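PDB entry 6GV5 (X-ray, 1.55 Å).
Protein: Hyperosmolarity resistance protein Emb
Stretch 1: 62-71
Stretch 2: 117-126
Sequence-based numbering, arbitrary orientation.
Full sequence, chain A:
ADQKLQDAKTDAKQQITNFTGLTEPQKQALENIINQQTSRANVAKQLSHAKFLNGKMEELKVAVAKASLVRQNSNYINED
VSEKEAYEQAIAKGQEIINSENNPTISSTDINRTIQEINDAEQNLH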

# COMPACT_ATOMS: atom_id res chain seq x y z
N VAL A 62 4.58 -0.75 -7.15
CA VAL A 62 5.33 -1.40 -8.22
C VAL A 62 4.37 -2.01 -9.23
O VAL A 62 4.56 -1.87 -10.44
CB VAL A 62 6.27 -2.47 -7.64
CG1 VAL A 62 6.87 -3.33 -8.75
CG2 VAL A 62 7.39 -1.79 -6.85
N ALA A 63 3.31 -2.68 -8.74
CA ALA A 63 2.38 -3.33 -9.65
C ALA A 63 1.70 -2.33 -10.56
O ALA A 63 1.46 -2.60 -11.75
CB ALA A 63 1.33 -4.11 -8.86
N VAL A 64 1.38 -1.15 -10.03
CA VAL A 64 0.75 -0.11 -10.83
C VAL A 64 1.77 0.57 -11.74
O VAL A 64 1.50 0.79 -12.93
CB VAL A 64 0.05 0.91 -9.91
CG1 VAL A 64 -0.43 2.12 -10.69
CG2 VAL A 64 -1.10 0.24 -9.19
N ALA A 65 2.95 0.87 -11.21
CA ALA A 65 3.92 1.64 -11.98
C ALA A 65 4.46 0.87 -13.17
O ALA A 65 4.92 1.50 -14.13
CB ALA A 65 5.09 2.07 -11.09
N LYS A 66 4.43 -0.46 -13.14
CA LYS A 66 4.97 -1.26 -14.23
C LYS A 66 3.97 -1.44 -15.38
O LYS A 66 4.27 -2.18 -16.31
CB LYS A 66 5.41 -2.63 -13.71
CG LYS A 66 4.27 -3.54 -13.29
CD LYS A 66 4.77 -4.87 -12.71
CE LYS A 66 5.50 -5.70 -13.73
NZ LYS A 66 5.84 -7.05 -13.18
N ALA A 67 2.81 -0.79 -15.36
CA ALA A 67 1.76 -1.13 -16.31
C ALA A 67 2.18 -0.87 -17.75
O ALA A 67 1.83 -1.64 -18.65
CB ALA A 67 0.48 -0.37 -15.98
N SER A 68 2.87 0.24 -18.01
CA SER A 68 3.29 0.51 -19.39
C SER A 68 4.31 -0.51 -19.88
O SER A 68 4.27 -0.91 -21.05
CB SER A 68 3.84 1.93 -19.50
OG SER A 68 2.80 2.88 -19.41
N LEU A 69 5.24 -0.94 -19.02
CA LEU A 69 6.14 -2.03 -19.38
C LEU A 69 5.37 -3.30 -19.72
O LEU A 69 5.71 -4.00 -20.68
CB LEU A 69 7.12 -2.31 -18.24
CG LEU A 69 8.49 -1.66 -18.29
CD1 LEU A 69 9.26 -2.00 -17.02
CD2 LEU A 69 9.25 -2.09 -19.51
N VAL A 70 4.34 -3.62 -18.93
CA VAL A 70 3.54 -4.81 -19.17
C VAL A 70 2.81 -4.69 -20.50
O VAL A 70 2.79 -5.63 -21.30
CB VAL A 70 2.55 -5.02 -18.00
CG1 VAL A 70 1.50 -6.07 -18.36
CG2 VAL A 70 3.29 -5.41 -16.71
N ARG A 71 2.21 -3.53 -20.76
CA ARG A 71 1.49 -3.36 -22.02
C ARG A 71 2.40 -3.55 -23.21
O ARG A 71 1.97 -4.07 -24.25
CB ARG A 71 0.82 -1.98 -22.10
CG ARG A 71 -0.31 -1.77 -21.11
CD ARG A 71 -1.04 -0.44 -21.32
NE ARG A 71 -1.88 -0.15 -20.17
CZ ARG A 71 -1.53 0.61 -19.15
NH1 ARG A 71 -0.36 1.24 -19.14
NH2 ARG A 71 -2.35 0.74 -18.12
N GLU A 117 -5.47 -8.84 -7.58
CA GLU A 117 -6.25 -8.63 -8.79
C GLU A 117 -5.37 -8.16 -9.94
O GLU A 117 -5.52 -8.62 -11.08
CB GLU A 117 -7.36 -7.60 -8.54
CG GLU A 117 -8.47 -8.11 -7.62
CD GLU A 117 -9.61 -7.11 -7.45
OE1 GLU A 117 -9.66 -6.12 -8.21
OE2 GLU A 117 -10.44 -7.32 -6.54
N ILE A 118 -4.45 -7.24 -9.67
CA ILE A 118 -3.52 -6.80 -10.71
C ILE A 118 -2.63 -7.96 -11.16
O ILE A 118 -2.45 -8.19 -12.36
CB ILE A 118 -2.67 -5.62 -10.21
CG1 ILE A 118 -3.55 -4.38 -9.98
CG2 ILE A 118 -1.54 -5.31 -11.19
CD1 ILE A 118 -2.86 -3.28 -9.19
N ASN A 119 -2.07 -8.70 -10.19
CA ASN A 119 -1.16 -9.79 -10.54
C ASN A 119 -1.88 -10.89 -11.31
O ASN A 119 -1.32 -11.44 -12.26
CB ASN A 119 -0.53 -10.36 -9.27
CG ASN A 119 0.46 -9.40 -8.64
OD1 ASN A 119 0.91 -8.44 -9.27
ND2 ASN A 119 0.81 -9.65 -7.38
N ASP A 120 -3.12 -11.22 -10.93
CA ASP A 120 -3.88 -12.22 -11.67
C ASP A 120 -4.11 -11.76 -13.10
O ASP A 120 -3.94 -12.53 -14.06
CB ASP A 120 -5.22 -12.49 -10.98
CG ASP A 120 -5.07 -13.29 -9.69
OD1 ASP A 120 -3.94 -13.76 -9.40
OD2 ASP A 120 -6.08 -13.44 -8.97
N ALA A 121 -4.52 -10.50 -13.27
CA ALA A 121 -4.76 -10.00 -14.62
C ALA A 121 -3.47 -9.93 -15.42
O ALA A 121 -3.47 -10.21 -16.63
CB ALA A 121 -5.43 -8.62 -14.56
N GLU A 122 -2.37 -9.53 -14.79
CA GLU A 122 -1.10 -9.47 -15.50
C GLU A 122 -0.68 -10.86 -15.97
O GLU A 122 -0.19 -11.02 -17.10
CB GLU A 122 -0.02 -8.87 -14.61
CG GLU A 122 1.31 -8.68 -15.30
CD GLU A 122 2.41 -8.26 -14.35
OE1 GLU A 122 2.12 -7.56 -13.35
OE2 GLU A 122 3.58 -8.65 -14.60
N GLN A 123 -0.89 -11.87 -15.13
CA GLN A 123 -0.49 -13.23 -15.48
C GLN A 123 -1.18 -13.70 -16.75
O GLN A 123 -0.57 -14.39 -17.58
CB GLN A 123 -0.81 -14.17 -14.31
CG GLN A 123 -0.39 -15.61 -14.51
CD GLN A 123 -0.75 -16.49 -13.33
OE1 GLN A 123 -1.84 -16.38 -12.77
NE2 GLN A 123 0.17 -17.36 -12.94
N ASN A 124 -2.44 -13.33 -16.93
CA ASN A 124 -3.18 -13.76 -18.11
C ASN A 124 -2.71 -13.05 -19.37
O ASN A 124 -3.16 -13.41 -20.46
CB ASN A 124 -4.67 -13.53 -17.91
CG ASN A 124 -5.28 -14.52 -16.94
OD1 ASN A 124 -4.80 -15.65 -16.82
ND2 ASN A 124 -6.32 -14.11 -16.24
N LEU A 125 -1.82 -12.06 -19.23
CA LEU A 125 -1.26 -11.37 -20.39
C LEU A 125 0.09 -11.92 -20.80
O LEU A 125 0.59 -11.58 -21.88
CB LEU A 125 -1.11 -9.88 -20.10
CG LEU A 125 -2.33 -9.05 -19.71
CD1 LEU A 125 -1.84 -7.66 -19.31
CD2 LEU A 125 -3.32 -8.98 -20.85
N HIS A 126 0.72 -12.73 -19.96
CA HIS A 126 2.01 -13.30 -20.30
C HIS A 126 1.82 -14.60 -21.05
O HIS A 126 2.53 -14.85 -22.03
CB HIS A 126 2.86 -13.51 -19.05
CG HIS A 126 3.23 -12.23 -18.35
ND1 HIS A 126 4.08 -11.31 -18.90
CD2 HIS A 126 2.84 -11.73 -17.16
CE1 HIS A 126 4.22 -10.29 -18.07
NE2 HIS A 126 3.47 -10.52 -17.00
O HOH W 1 1.06 -4.77 -13.43

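The apolar centre of the contact begins at Ala63 and Ile118: the CA-to-CB bond of each points toward the opposing stretch, and Ala63 CB rests 3.9 Å from Ile118 CG2. Segments 62-71 and 117-126 of the hyperosmolarity resistance protein Emb, far apart in sequence, meet here through aliphatic side chains, a buried glutamate and a lysine, together burying 316 Å² of surface. The backbones come close at two places: the CA atoms of Ala63 and Ile118 lie 6.9 Å apart, and those of Val70 and Glu122 lie 7.5 Å apart. At the first, Ala63 puts only a methyl group between the helices. Ile118, with chi1 m and chi2 t, also reaches Val64: Ile118 CD1 lies 3.9 Å from Val64 CG2. Val64, whose CA-to-CB bond points sideways, is covered less than Ala63; Ile118 packs against both of these consecutive residues.

A second apolar contact forms farther along, at Val70, whose CA-to-CB bond points toward the other stretch and which loses 65 Å² to it. Val70 CG1 lies 3.8 Å from Leu125 CD1, a van der Waals contact between two buried side chains. Both methyls also border the glutamate: Val70 CG2 is 3.8 Å from Glu122 CD and Val70 CG1 is 4.0 Å from Glu122 CG, so the carboxylate carbon packs against a hydrocarbon surface while its oxygens find polar partners.

Glu122 joins the apolar part of the contact to its polar edge. Its side chain is extended, with chi1 and chi2 both t, and this carries the carboxylate across to the first stretch. Each oxygen is engaged. Glu122 OE1 accepts a hydrogen bond from water 1 at 3.0 Å from the water oxygen, and the same water donates to Ala63 O at 2.8 Å from its oxygen, bridging the carboxylate to the backbone of the first stretch. Glu122 OE2 accepts a hydrogen bond from Lys66 NZ at 3.1 Å; opposite charges make this pair a salt bridge, and it is the only direct hydrogen bond between the two stretches. The same oxygen accepts a second bond, from His126 NE2 to Glu122 OE2 at 3.0 Å with an angle of 170°, close to linear. This bond lies within the second stretch and ties its last residue back to the glutamate.

Lys66 sits where the first segment breaks its helical run: it is the first residue to leave helical phi/psi after one helix and the N-cap residue of the next. The chain nevertheless stays closely bonded here, with Lys66 N to Val62 O at 3.0 Å and Val70 N to Lys66 O at 3.0 Å. The CA-to-CB bond of Lys66 points toward the second stretch, and its chi angles (p, t, m, t) bring the ammonium to the carboxylate. In the second stretch, a type I turn from Gln123 to His126, with His126 N bonded to Gln123 O at 3.2 Å, includes Leu125, the apolar partner of Val70.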